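Cyclic nucleotide-binding domain (Methylobacillus flagellatus KT, PDB 3GYD) binds cyclic AMP in a cyclic nucleotide-binding domain of the CAP effector type and may be linked to voltage-gated potassium channel activity. Local coordinates at residues F34-L38 against N52-R56; D70-E76 against R125-A131; L84-E90 against S132-A138; I113-M117 against L166-R170. One frame throughout, in Å; residues are numbered along the deposited sequence.

Contact 1: residues F34-L38 against N52-R56; sequences FEEIL and NEEVR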
loop_
_atom_site.group_PDB
_atom_site.type_symbol
_atom_site.label_atom_id
_atom_site.label_comp_id
_atom_site.label_asym_id
_atom_site.label_seq_id
_atom_site.Cartn_x
_atom_site.Cartn_y
_atom_site.Cartn_z
ATOM N N PHE B 34 24.764 2.735 -0.342
ATOM C CA PHE B 34 24.476 1.482 0.335
ATOM C C PHE B 34 23.989 1.715 1.738
ATOM O O PHE B 34 23.011 1.115 2.139
ATOM C CB PHE B 34 25.739 0.580 0.380
ATOM C CG PHE B 34 25.568 -0.657 1.217
ATOM C CD1 PHE B 34 24.937 -1.788 0.704
ATOM C CD2 PHE B 34 25.994 -0.688 2.525
ATOM C CE1 PHE B 34 24.753 -2.914 1.487
ATOM C CE2 PHE B 34 25.832 -1.819 3.314
ATOM C CZ PHE B 34 25.181 -2.926 2.800
ATOM N N GLU B 35 24.672 2.564 2.508
ATOM C CA GLU B 35 24.334 2.677 3.940
ATOM C C GLU B 35 22.973 3.341 4.076
ATOM O O GLU B 35 22.163 2.946 4.910
ATOM C CB GLU B 35 25.400 3.452 4.708
ATOM C CG GLU B 35 26.693 2.670 4.901
ATOM C CD GLU B 35 26.593 1.510 5.874
ATOM O OE1 GLU B 35 25.685 1.482 6.733
ATOM O OE2 GLU B 35 27.468 0.610 5.800
ATOM N N GLU B 36 22.715 4.342 3.237
ATOM C CA GLU B 36 21.446 5.059 3.328
ATOM C C GLU B 36 20.268 4.129 2.910
ATOM O O GLU B 36 19.208 4.148 3.531
ATOM C CB GLU B 36 21.471 6.327 2.469
ATOM C CG GLU B 36 22.407 7.430 2.940
ATOM C CD GLU B 36 23.835 7.286 2.488
ATOM O OE1 GLU B 36 24.263 6.245 1.931
ATOM O OE2 GLU B 36 24.567 8.262 2.699
ATOM N N ILE B 37 20.496 3.297 1.901
ATOM C CA ILE B 37 19.484 2.412 1.334
ATOM C C ILE B 37 19.225 1.274 2.311
ATOM O O ILE B 37 18.059 0.922 2.550
ATOM C CB ILE B 37 19.822 1.926 -0.113
ATOM C CG1 ILE B 37 19.650 3.087 -1.124
ATOM C CG2 ILE B 37 18.926 0.796 -0.551
ATOM C CD1 ILE B 37 20.365 2.856 -2.401
ATOM N N LEU B 38 20.285 0.754 2.906
ATOM C CA LEU B 38 20.175 -0.223 3.987
ATOM C C LEU B 38 19.273 0.304 5.113
ATOM O O LEU B 38 18.364 -0.398 5.572
ATOM C CB LEU B 38 21.566 -0.578 4.504
ATOM C CG LEU B 38 21.678 -1.556 5.687
ATOM C CD1 LEU B 38 21.353 -3.000 5.242
ATOM C CD2 LEU B 38 23.051 -1.448 6.345
ATOM N N ASN B 52 23.003 -7.446 4.417
ATOM C CA ASN B 52 23.918 -6.587 3.672
ATOM C C ASN B 52 24.005 -7.047 2.242
ATOM O O ASN B 52 23.998 -6.248 1.331
ATOM C CB ASN B 52 25.335 -6.620 4.222
ATOM C CG ASN B 52 25.468 -5.896 5.518
ATOM O OD1 ASN B 52 24.568 -5.202 5.959
ATOM N ND2 ASN B 52 26.591 -6.103 6.168
ATOM N N GLU B 53 24.099 -8.359 2.065
ATOM C CA GLU B 53 24.206 -8.939 0.736
ATOM C C GLU B 53 22.942 -8.692 -0.089
ATOM O O GLU B 53 23.007 -8.456 -1.292
ATOM C CB GLU B 53 24.465 -10.461 0.844
ATOM C CG GLU B 53 25.808 -10.837 1.505
ATOM C CD GLU B 53 25.828 -10.732 3.040
ATOM O OE1 GLU B 53 24.787 -10.454 3.691
ATOM O OE2 GLU B 53 26.927 -10.934 3.609
ATOM N N GLU B 54 21.781 -8.808 0.555
ATOM C CA GLU B 54 20.510 -8.513 -0.110
ATOM C C GLU B 54 20.454 -7.048 -0.563
ATOM O O GLU B 54 20.068 -6.760 -1.691
ATOM C CB GLU B 54 19.332 -8.838 0.796
ATOM C CG GLU B 54 18.918 -10.307 0.743
ATOM C CD GLU B 54 17.865 -10.687 1.775
ATOM O OE1 GLU B 54 17.885 -10.153 2.901
ATOM O OE2 GLU B 54 17.013 -11.548 1.463
ATOM N N VAL B 55 20.886 -6.137 0.298
ATOM C CA VAL B 55 20.945 -4.715 -0.059
ATOM C C VAL B 55 21.934 -4.388 -1.175
ATOM O O VAL B 55 21.591 -3.635 -2.092
ATOM C CB VAL B 55 21.073 -3.839 1.198
ATOM C CG1 VAL B 55 21.142 -2.339 0.847
ATOM C CG2 VAL B 55 19.884 -4.136 2.081
ATOM N N ARG B 56 23.099 -5.025 -1.185
ATOM C CA ARG B 56 24.032 -4.819 -2.294
ATOM C C ARG B 56 23.433 -5.272 -3.605
ATOM O O ARG B 56 23.613 -4.625 -4.629
ATOM C CB ARG B 56 25.350 -5.542 -2.049
ATOM C CG ARG B 56 26.090 -4.924 -0.945
ATOM C CD ARG B 56 27.537 -4.719 -1.266
ATOM N NE ARG B 56 28.170 -4.064 -0.123
ATOM C CZ ARG B 56 28.512 -2.778 -0.074
ATOM N NH1 ARG B 56 28.368 -1.984 -1.144
ATOM N NH2 ARG B 56 29.086 -2.315 1.040
#
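F34 and R56 stack where two short helices cross. Helix 34-41 and helix 52-60 belong to the helical part that flanks the beta roll of the cyclic nucleotide-binding fold. The axes of the short segments come within 10.0 Å of each other. The guanidinium of R56 lies flat on one face of the F34 ring, the planes 6° apart. CZ of R56 is 3.9 Å from the centroid of the F34 ring, a cation-pi contact over the face. A bend at chi2 (-134°) folds the R56 chain so that CG and the guanidinium both lie against F34. R56 CG is 3.4 Å from F34 CE1. The backbone O of N52 sits at the ring edge instead. The amide of N52 is turned steeply against the ring. F34 CG is anti to the backbone N (chi1 173°), which sends the ring toward helix 52-60. The I37 side chain also packs on L85 and L87 of strand 82-88. V55 fills the space between F34 and L38 with its two methyl groups. V55 CG1 meets F34 CE1 at 3.7 Å and also reaches I37 CG2. The L38 side chain crosses that of V55 at about a right angle, with V55 CG2 3.7 Å from L38 CD1.

Contact 2: residues D70-E76 against R125-A131; sequences DCQLLTE and RSASCVA. With CMP (adenosine-3',5'-cyclic-monophosphate), chain D.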
loop_
_atom_site.group_PDB
_atom_site.type_symbol
_atom_site.label_atom_id
_atom_site.label_comp_id
_atom_site.label_asym_id
_atom_site.label_seq_id
_atom_site.Cartn_x
_atom_site.Cartn_y
_atom_site.Cartn_z
ATOM N N ASP B 70 14.053 23.403 -6.173
ATOM C CA ASP B 70 12.957 23.737 -7.083
ATOM C C ASP B 70 12.926 22.810 -8.273
ATOM O O ASP B 70 12.483 23.178 -9.354
ATOM C CB ASP B 70 13.023 25.214 -7.547
ATOM C CG ASP B 70 11.827 25.620 -8.419
ATOM O OD1 ASP B 70 10.684 25.111 -8.207
ATOM O OD2 ASP B 70 12.046 26.453 -9.335
ATOM N N CYS B 71 13.390 21.598 -8.108
ATOM C CA CYS B 71 13.288 20.670 -9.204
ATOM C C CYS B 71 11.975 19.905 -9.021
ATOM O O CYS B 71 11.743 19.354 -7.957
ATOM C CB CYS B 71 14.472 19.732 -9.192
ATOM S SG CYS B 71 14.347 18.478 -10.403
ATOM N N GLN B 72 11.126 19.889 -10.047
ATOM C CA GLN B 72 9.919 19.064 -9.991
ATOM C C GLN B 72 10.250 17.599 -10.336
ATOM O O GLN B 72 10.334 17.210 -11.518
ATOM C CB GLN B 72 8.789 19.610 -10.865
ATOM C CG GLN B 72 7.452 18.992 -10.505
ATOM C CD GLN B 72 6.280 19.920 -10.689
ATOM O OE1 GLN B 72 5.352 19.602 -11.415
ATOM N NE2 GLN B 72 6.308 21.067 -10.019
ATOM N N LEU B 73 10.444 16.820 -9.273
ATOM C CA LEU B 73 10.771 15.411 -9.370
ATOM C C LEU B 73 9.628 14.624 -9.990
ATOM O O LEU B 73 9.842 13.775 -10.867
ATOM C CB LEU B 73 11.128 14.860 -7.989
ATOM C CG LEU B 73 12.280 15.559 -7.270
ATOM C CD1 LEU B 73 12.501 14.991 -5.861
ATOM C CD2 LEU B 73 13.574 15.524 -8.110
ATOM N N LEU B 74 8.404 14.915 -9.544
ATOM C CA LEU B 74 7.199 14.269 -10.060
ATOM C C LEU B 74 6.131 15.322 -10.274
ATOM O O LEU B 74 6.052 16.279 -9.511
ATOM C CB LEU B 74 6.684 13.211 -9.093
ATOM C CG LEU B 74 7.619 12.059 -8.727
ATOM C CD1 LEU B 74 7.022 11.236 -7.551
ATOM C CD2 LEU B 74 7.937 11.178 -9.974
ATOM N N THR B 75 5.320 15.139 -11.311
ATOM C CA THR B 75 4.244 16.046 -11.666
ATOM C C THR B 75 2.888 15.328 -11.715
ATOM O O THR B 75 2.699 14.369 -12.439
ATOM C CB THR B 75 4.528 16.670 -13.047
ATOM O OG1 THR B 75 5.778 17.345 -12.996
ATOM C CG2 THR B 75 3.414 17.638 -13.495
ATOM N N GLU B 76 1.949 15.839 -10.938
ATOM C CA GLU B 76 0.590 15.347 -10.901
ATOM C C GLU B 76 0.034 15.146 -12.320
ATOM O O GLU B 76 0.191 15.994 -13.196
ATOM C CB GLU B 76 -0.275 16.313 -10.100
ATOM C CG GLU B 76 -1.649 15.788 -9.806
ATOM C CD GLU B 76 -2.549 16.722 -9.002
ATOM O OE1 GLU B 76 -2.118 17.783 -8.518
ATOM O OE2 GLU B 76 -3.723 16.333 -8.812
ATOM N N ARG B 125 0.441 10.115 -11.895
ATOM C CA ARG B 125 0.931 10.554 -10.582
ATOM C C ARG B 125 -0.219 11.260 -9.847
ATOM O O ARG B 125 -0.934 12.086 -10.435
ATOM C CB ARG B 125 2.121 11.524 -10.691
ATOM C CG ARG B 125 3.358 10.999 -11.409
ATOM C CD ARG B 125 3.963 9.810 -10.705
ATOM N NE ARG B 125 5.189 9.358 -11.332
ATOM C CZ ARG B 125 5.926 8.356 -10.898
ATOM N NH1 ARG B 125 5.579 7.680 -9.804
ATOM N NH2 ARG B 125 7.049 8.059 -11.531
ATOM N N SER B 126 -0.352 10.934 -8.564
ATOM C CA SER B 126 -1.412 11.437 -7.696
ATOM C C SER B 126 -1.145 12.858 -7.184
ATOM O O SER B 126 -2.069 13.558 -6.752
ATOM C CB SER B 126 -1.592 10.493 -6.512
ATOM O OG SER B 126 -0.477 10.572 -5.621
ATOM N N ALA B 127 0.110 13.272 -7.219
ATOM C CA ALA B 127 0.542 14.569 -6.696
ATOM C C ALA B 127 1.866 14.971 -7.372
ATOM O O ALA B 127 2.521 14.137 -7.984
ATOM C CB ALA B 127 0.736 14.466 -5.175
ATOM N N SER B 128 2.233 16.252 -7.275
ATOM C CA SER B 128 3.558 16.741 -7.715
ATOM C C SER B 128 4.490 16.677 -6.502
ATOM O O SER B 128 4.028 16.825 -5.359
ATOM C CB SER B 128 3.469 18.180 -8.241
ATOM O OG SER B 128 2.663 18.230 -9.419
ATOM N N CYS B 129 5.770 16.406 -6.748
ATOM C CA CYS B 129 6.804 16.388 -5.709
ATOM C C CYS B 129 7.915 17.318 -6.177
ATOM O O CYS B 129 8.460 17.125 -7.277
ATOM C CB CYS B 129 7.356 14.969 -5.515
ATOM S SG CYS B 129 6.078 13.810 -4.918
ATOM N N VAL B 130 8.208 18.342 -5.372
ATOM C CA VAL B 130 9.194 19.365 -5.740
ATOM C C VAL B 130 10.329 19.349 -4.717
ATOM O O VAL B 130 10.076 19.421 -3.514
ATOM C CB VAL B 130 8.561 20.757 -5.770
ATOM C CG1 VAL B 130 9.617 21.804 -6.106
ATOM C CG2 VAL B 130 7.355 20.798 -6.765
ATOM N N ALA B 131 11.571 19.254 -5.197
ATOM C CA ALA B 131 12.746 19.354 -4.329
ATOM C C ALA B 131 12.834 20.770 -3.799
ATOM O O ALA B 131 13.006 21.724 -4.586
ATOM C CB ALA B 131 14.070 18.969 -5.112
HETATM P P CMP D . 2.743 8.751 -7.085
HETATM O O1P CMP D . 3.331 7.802 -8.073
HETATM O O2P CMP D . 1.230 8.975 -7.138
HETATM O "O5'" CMP D . 3.380 10.242 -7.404
HETATM C "C5'" CMP D . 3.200 11.309 -6.472
HETATM C "C4'" CMP D . 3.648 10.799 -5.110
HETATM O "O4'" CMP D . 3.338 11.628 -4.022
HETATM C "C3'" CMP D . 2.949 9.513 -4.660
HETATM O "O3'" CMP D . 3.287 8.504 -5.596
HETATM C "C2'" CMP D . 3.488 9.381 -3.248
HETATM O "O2'" CMP D . 4.805 8.796 -3.255
HETATM C "C1'" CMP D . 3.594 10.863 -2.838
HETATM N N9 CMP D . 2.537 11.140 -1.870
HETATM C C8 CMP D . 1.237 11.233 -2.169
HETATM N N7 CMP D . 0.518 11.448 -1.055
HETATM C C5 CMP D . 1.371 11.514 -0.026
HETATM C C6 CMP D . 1.303 11.709 1.420
HETATM N N6 CMP D . 0.113 11.930 2.032
HETATM N N1 CMP D . 2.447 11.680 2.107
HETATM C C2 CMP D . 3.670 11.473 1.544
HETATM N N3 CMP D . 3.799 11.276 0.224
HETATM C C4 CMP D . 2.724 11.306 -0.576
HETATM O O HOH W 1 0.139 19.331 -8.543
#
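L74 and C129 pair in an antiparallel sheet at a classic beta bulge. C129 O faces both L73 and L74: it takes a straight bond from L74 N at 3.2 Å, on a lone pair, and a weak one from L73 N. C129 N returns a bond to L74 O at 2.8 Å, from above the carbonyl plane. A131 N donates to C71 O. T75 OG1 donates to Q72 OE1 at 2.8 Å, on a lone pair. S128 OG accepts from E76 N at 2.9 Å and shares a water with E76 OE1. That carboxylate also accepts from D96 N and forms a salt bridge with K95. Segment 125-131 binds the cyclic AMP phosphate. R125 NH1 donates to O1P of cyclic AMP at 2.8 Å, while L74 CD2 lies over one guanidinium face. S126 OG, between its backbone N and carbonyl carbon (chi1 70°), joins S126 N in donating to O2P. R125 NH2 is held by Y82 O. Strand 128-131 lies between strands 71-74 and 90-97. Helix 116-121 meets R125 and S126.

Contact 3: residues L84-E90 against S132-A138; sequences LLILTGE and SLPTDFA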
loop_
_atom_site.group_PDB
_atom_site.type_symbol
_atom_site.label_atom_id
_atom_site.label_comp_id
_atom_site.label_asym_id
_atom_site.label_seq_id
_atom_site.Cartn_x
_atom_site.Cartn_y
_atom_site.Cartn_z
ATOM N N LEU B 84 11.171 6.672 -6.252
ATOM C CA LEU B 84 12.382 7.348 -5.830
ATOM C C LEU B 84 12.607 7.142 -4.321
ATOM O O LEU B 84 11.677 7.295 -3.519
ATOM C CB LEU B 84 12.318 8.865 -6.127
ATOM C CG LEU B 84 11.748 9.373 -7.456
ATOM C CD1 LEU B 84 11.902 10.870 -7.432
ATOM C CD2 LEU B 84 12.483 8.768 -8.600
ATOM N N LEU B 85 13.827 6.722 -3.995
ATOM C CA LEU B 85 14.341 6.645 -2.632
ATOM C C LEU B 85 15.091 7.942 -2.388
ATOM O O LEU B 85 16.124 8.193 -3.000
ATOM C CB LEU B 85 15.317 5.455 -2.463
ATOM C CG LEU B 85 14.755 4.102 -2.018
ATOM C CD1 LEU B 85 13.507 3.814 -2.716
ATOM C CD2 LEU B 85 15.844 3.020 -2.203
ATOM N N ILE B 86 14.596 8.736 -1.457
ATOM C CA ILE B 86 15.192 10.035 -1.158
ATOM C C ILE B 86 16.361 9.831 -0.199
ATOM O O ILE B 86 16.169 9.366 0.918
ATOM C CB ILE B 86 14.188 11.005 -0.503
ATOM C CG1 ILE B 86 12.940 11.164 -1.384
ATOM C CG2 ILE B 86 14.874 12.376 -0.254
ATOM C CD1 ILE B 86 13.238 11.568 -2.896
ATOM N N LEU B 87 17.564 10.174 -0.649
ATOM C CA LEU B 87 18.807 9.854 0.083
ATOM C C LEU B 87 19.196 11.028 0.956
ATOM O O LEU B 87 19.680 10.838 2.079
ATOM C CB LEU B 87 19.941 9.471 -0.890
ATOM C CG LEU B 87 19.535 8.315 -1.828
ATOM C CD1 LEU B 87 20.427 8.198 -3.060
ATOM C CD2 LEU B 87 19.452 6.978 -1.091
ATOM N N THR B 88 19.008 12.226 0.405
ATOM C CA THR B 88 19.297 13.497 1.025
ATOM C C THR B 88 18.248 14.521 0.553
ATOM O O THR B 88 17.666 14.353 -0.500
ATOM C CB THR B 88 20.722 14.083 0.648
ATOM O OG1 THR B 88 20.712 14.618 -0.692
ATOM C CG2 THR B 88 21.810 13.065 0.748
ATOM N N GLY B 89 18.053 15.599 1.307
ATOM C CA GLY B 89 17.219 16.684 0.858
ATOM C C GLY B 89 15.834 16.725 1.470
ATOM O O GLY B 89 15.590 16.173 2.557
ATOM N N GLU B 90 14.937 17.373 0.726
ATOM C CA GLU B 90 13.606 17.681 1.189
ATOM C C GLU B 90 12.675 17.838 -0.001
ATOM O O GLU B 90 13.022 18.490 -0.999
ATOM C CB GLU B 90 13.610 18.981 1.980
ATOM C CG GLU B 90 12.230 19.254 2.543
ATOM C CD GLU B 90 12.230 20.121 3.777
ATOM O OE1 GLU B 90 13.315 20.589 4.212
ATOM O OE2 GLU B 90 11.109 20.308 4.307
ATOM N N SER B 132 12.666 20.923 -2.488
ATOM C CA SER B 132 12.762 22.226 -1.851
ATOM C C SER B 132 14.208 22.550 -1.433
ATOM O O SER B 132 14.520 23.706 -1.179
ATOM C CB SER B 132 11.833 22.314 -0.638
ATOM O OG SER B 132 12.250 21.458 0.412
ATOM N N LEU B 133 15.044 21.511 -1.330
ATOM C CA LEU B 133 16.481 21.621 -1.080
ATOM C C LEU B 133 17.120 20.738 -2.144
ATOM O O LEU B 133 16.432 19.881 -2.704
ATOM C CB LEU B 133 16.860 21.055 0.299
ATOM C CG LEU B 133 16.369 21.812 1.522
ATOM C CD1 LEU B 133 16.496 20.976 2.777
ATOM C CD2 LEU B 133 17.106 23.129 1.681
ATOM N N PRO B 134 18.421 20.920 -2.400
ATOM C CA PRO B 134 19.077 19.982 -3.272
ATOM C C PRO B 134 18.856 18.589 -2.721
ATOM O O PRO B 134 18.958 18.362 -1.504
ATOM C CB PRO B 134 20.550 20.404 -3.210
ATOM C CG PRO B 134 20.474 21.875 -2.869
ATOM C CD PRO B 134 19.345 21.961 -1.918
ATOM N N THR B 135 18.500 17.682 -3.614
ATOM C CA THR B 135 18.010 16.343 -3.233
ATOM C C THR B 135 18.654 15.244 -4.102
ATOM O O THR B 135 18.558 15.246 -5.320
ATOM C CB THR B 135 16.445 16.264 -3.322
ATOM O OG1 THR B 135 15.859 17.191 -2.393
ATOM C CG2 THR B 135 15.894 14.846 -2.978
ATOM N N ASP B 136 19.303 14.294 -3.443
ATOM C CA ASP B 136 19.809 13.101 -4.125
ATOM C C ASP B 136 18.861 11.953 -3.924
ATOM O O ASP B 136 18.327 11.796 -2.828
ATOM C CB ASP B 136 21.194 12.753 -3.579
ATOM C CG ASP B 136 22.122 13.959 -3.570
ATOM O OD1 ASP B 136 22.185 14.676 -4.594
ATOM O OD2 ASP B 136 22.728 14.237 -2.516
ATOM N N PHE B 137 18.705 11.095 -4.943
ATOM C CA PHE B 137 17.745 10.005 -4.866
ATOM C C PHE B 137 18.150 8.837 -5.750
ATOM O O PHE B 137 18.896 9.038 -6.701
ATOM C CB PHE B 137 16.325 10.503 -5.219
ATOM C CG PHE B 137 16.177 11.055 -6.629
ATOM C CD1 PHE B 137 15.822 10.221 -7.684
ATOM C CD2 PHE B 137 16.338 12.420 -6.877
ATOM C CE1 PHE B 137 15.696 10.734 -8.971
ATOM C CE2 PHE B 137 16.199 12.939 -8.151
ATOM C CZ PHE B 137 15.859 12.106 -9.197
ATOM N N ALA B 138 17.681 7.641 -5.398
ATOM C CA ALA B 138 17.845 6.396 -6.198
ATOM C C ALA B 138 16.528 6.134 -6.905
ATOM O O ALA B 138 15.483 6.443 -6.376
ATOM C CB ALA B 138 18.236 5.193 -5.346
#
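L85 and A138 exchange two backbone bonds, each 2.9 Å between N and O, in the antiparallel pairing of strands 82-88 and 135-141. Next to them I86 and F137 form a non-hydrogen-bonded pair. L84 lies alongside F137 and lays CD1 over one face of its ring, a CH-pi contact. I86 CD1 touches F137 CB. L87 N donates to D136 O at 2.8 Å. The hydroxyl of T88 then does two jobs. T88 OG1 donates to D136 OD2 at 2.7 Å, coming from above the carboxylate plane, and accepts from D136 N at 3.1 Å. A chi1 of 75° puts OG1 within reach of both. Where the strands part, T135 OG1 donates to L133 O at 2.8 Å and accepts from E90 N at 3.3 Å. A valine at T135 would remove this hydroxyl and would probably leave the 132-134 loop less firmly tied to E90. G89 sits against T135, where a side chain would clash. S132 N closes the far end on E90 O. Outside, strand 63-67 packs on F137 and A138, and helix 34-41 on L85 and L87. The apolar end is thus held by regular backbone bonds and side-chain packing. At the diverging end the T88-D136 backbone bonds are weak, and the hydroxyls of T88 and T135 take over from regular strand pairing.

Contact 4: residues I113-M117 against L166-R170; sequences IIGEM and LLTAR. With CMP (adenosine-3',5'-cyclic-monophosphate), chain D.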
loop_
_atom_site.group_PDB
_atom_site.type_symbol
_atom_site.label_atom_id
_atom_site.label_comp_id
_atom_site.label_asym_id
_atom_site.label_seq_id
_atom_site.Cartn_x
_atom_site.Cartn_y
_atom_site.Cartn_z
ATOM N N ILE B 113 10.291 7.443 0.739
ATOM C CA ILE B 113 10.082 6.826 -0.571
ATOM C C ILE B 113 8.941 7.555 -1.251
ATOM O O ILE B 113 7.898 7.743 -0.639
ATOM C CB ILE B 113 9.759 5.312 -0.442
ATOM C CG1 ILE B 113 10.928 4.559 0.195
ATOM C CG2 ILE B 113 9.435 4.721 -1.791
ATOM C CD1 ILE B 113 10.481 3.215 0.774
ATOM N N ILE B 114 9.108 7.984 -2.501
ATOM C CA ILE B 114 8.009 8.688 -3.238
ATOM C C ILE B 114 7.869 8.102 -4.629
ATOM O O ILE B 114 8.786 7.486 -5.099
ATOM C CB ILE B 114 8.173 10.248 -3.316
ATOM C CG1 ILE B 114 9.475 10.666 -4.022
ATOM C CG2 ILE B 114 8.057 10.877 -1.897
ATOM C CD1 ILE B 114 9.542 12.177 -4.391
ATOM N N GLY B 115 6.708 8.282 -5.256
ATOM C CA GLY B 115 6.438 7.750 -6.577
ATOM C C GLY B 115 6.059 6.275 -6.617
ATOM O O GLY B 115 5.901 5.698 -7.709
ATOM N N GLU B 116 5.916 5.645 -5.447
ATOM C CA GLU B 116 5.484 4.256 -5.392
ATOM C C GLU B 116 4.104 3.972 -6.005
ATOM O O GLU B 116 3.858 2.874 -6.502
ATOM C CB GLU B 116 5.522 3.749 -3.941
ATOM C CG GLU B 116 4.389 4.191 -3.071
ATOM C CD GLU B 116 4.473 5.628 -2.603
ATOM O OE1 GLU B 116 5.511 6.342 -2.779
ATOM O OE2 GLU B 116 3.506 6.021 -1.974
HETATM N N MSE B 117 3.177 4.923 -5.924
HETATM C CA MSE B 117 1.803 4.650 -6.323
HETATM C C MSE B 117 1.653 4.326 -7.817
HETATM O O MSE B 117 1.110 3.292 -8.154
HETATM C CB MSE B 117 0.894 5.745 -5.839
HETATM C CG MSE B 117 0.818 5.839 -4.345
HETATM SE SE MSE B 117 -0.196 7.407 -3.733
HETATM C CE MSE B 117 0.172 7.302 -1.797
ATOM N N LEU B 166 5.098 1.274 4.088
ATOM C CA LEU B 166 5.192 2.664 3.708
ATOM C C LEU B 166 3.784 3.185 3.486
ATOM O O LEU B 166 3.423 4.223 4.009
ATOM C CB LEU B 166 5.995 2.818 2.405
ATOM C CG LEU B 166 5.922 4.202 1.745
ATOM C CD1 LEU B 166 6.745 5.273 2.567
ATOM C CD2 LEU B 166 6.394 4.045 0.258
ATOM N N LEU B 167 2.976 2.452 2.709
ATOM C CA LEU B 167 1.632 2.950 2.377
ATOM C C LEU B 167 0.669 2.972 3.584
ATOM O O LEU B 167 -0.126 3.932 3.768
ATOM C CB LEU B 167 1.032 2.150 1.205
ATOM C CG LEU B 167 1.625 2.506 -0.151
ATOM C CD1 LEU B 167 1.311 1.386 -1.196
ATOM C CD2 LEU B 167 1.051 3.880 -0.640
ATOM N N THR B 168 0.703 1.939 4.418
ATOM C CA THR B 168 -0.219 1.904 5.556
ATOM C C THR B 168 0.135 3.032 6.544
ATOM O O THR B 168 -0.741 3.746 7.040
ATOM C CB THR B 168 -0.248 0.499 6.255
ATOM O OG1 THR B 168 1.041 0.217 6.805
ATOM C CG2 THR B 168 -0.664 -0.663 5.255
ATOM N N ALA B 169 1.420 3.212 6.818
ATOM C CA ALA B 169 1.855 4.303 7.687
ATOM C C ALA B 169 1.436 5.684 7.144
ATOM O O ALA B 169 0.975 6.555 7.907
ATOM C CB ALA B 169 3.360 4.240 7.930
ATOM N N ARG B 170 1.584 5.852 5.828
ATOM C CA ARG B 170 1.260 7.085 5.137
ATOM C C ARG B 170 -0.246 7.320 5.197
ATOM O O ARG B 170 -0.703 8.439 5.433
ATOM C CB ARG B 170 1.758 6.987 3.682
ATOM C CG ARG B 170 1.764 8.286 2.863
ATOM C CD ARG B 170 2.757 8.082 1.703
ATOM N NE ARG B 170 4.143 8.438 2.069
ATOM C CZ ARG B 170 5.187 8.305 1.245
ATOM N NH1 ARG B 170 5.032 7.740 0.056
ATOM N NH2 ARG B 170 6.394 8.662 1.628
HETATM P P CMP D . 2.743 8.751 -7.085
HETATM O O1P CMP D . 3.331 7.802 -8.073
HETATM O O2P CMP D . 1.230 8.975 -7.138
HETATM O "O5'" CMP D . 3.380 10.242 -7.404
HETATM C "C5'" CMP D . 3.200 11.309 -6.472
HETATM C "C4'" CMP D . 3.648 10.799 -5.110
HETATM O "O4'" CMP D . 3.338 11.628 -4.022
HETATM C "C3'" CMP D . 2.949 9.513 -4.660
HETATM O "O3'" CMP D . 3.287 8.504 -5.596
HETATM C "C2'" CMP D . 3.488 9.381 -3.248
HETATM O "O2'" CMP D . 4.805 8.796 -3.255
HETATM C "C1'" CMP D . 3.594 10.863 -2.838
HETATM N N9 CMP D . 2.537 11.140 -1.870
HETATM C C8 CMP D . 1.237 11.233 -2.169
HETATM N N7 CMP D . 0.518 11.448 -1.055
HETATM C C5 CMP D . 1.371 11.514 -0.026
HETATM C C6 CMP D . 1.303 11.709 1.420
HETATM N N6 CMP D . 0.113 11.930 2.032
HETATM N N1 CMP D . 2.447 11.680 2.107
HETATM C C2 CMP D . 3.670 11.473 1.544
HETATM N N3 CMP D . 3.799 11.276 0.224
HETATM C C4 CMP D . 2.724 11.306 -0.576
#
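The guanidinium of R170 has I113 O and the E116 carboxylate at its edge. One face carries the adenine of cyclic AMP, with R170 CZ 3.4 Å from N3 of the base. The opposite face is covered by CD1 of L166, one helical turn back. A bend at chi3 (-88°) turns the guanidinium between I113 O and the base. R170 grips I113 O end-on with two nitrogens: NH1 and NH2 each lie 2.9 Å from it, with the oxygen in the guanidinium plane. A salt bridge joins R170 NH1 and E116 OE2 at 3.1 Å, although its hydrogen bond is weak. The carboxylate is turned 46° from the guanidinium. Its other oxygen, E116 OE1, accepts at 2.6 Å from the ribose O2', which also accepts from G115 N. R170 is thus placed to steady the glutamate that holds the ribose. A leucine here would remove both donors to I113 O and the charge facing E116, and would probably leave the carboxylate freer to turn and the adenine less well covered. L166 CD2 meets I113 CB, and L167 CD2 touches CE of M117, modelled as selenomethionine, at 3.7 Å. F171 of the second subunit packs on M117, L167 and R170. A glycine and glutamate at the start of a short helix, binding the ribose hydroxyl, mark the phosphate-binding cassette of cyclic nucleotide-binding domains.

Contact 1 closes before the others open, while contacts 2, 3 and 4 interleave along the chain. Contacts 1 and 2 lie on opposite sides of the chain's centre, their centres 27 Å apart. Contact 3 bridges them: I37 packs on L85 and L87, and L73 packs on L84 and F137. Contact 3 lies in the five-stranded sheet and contact 2 in the four-stranded one, centres 12 Å apart. Strand 113-114 of contact 4 neighbours strand 82-88, with a probable hydrogen bond between L84 N and I114 O. Contacts 2 and 4 both touch cyclic AMP and the second subunit. The nucleotide thus connects the beta roll to helix 153-178 and the dimer partner.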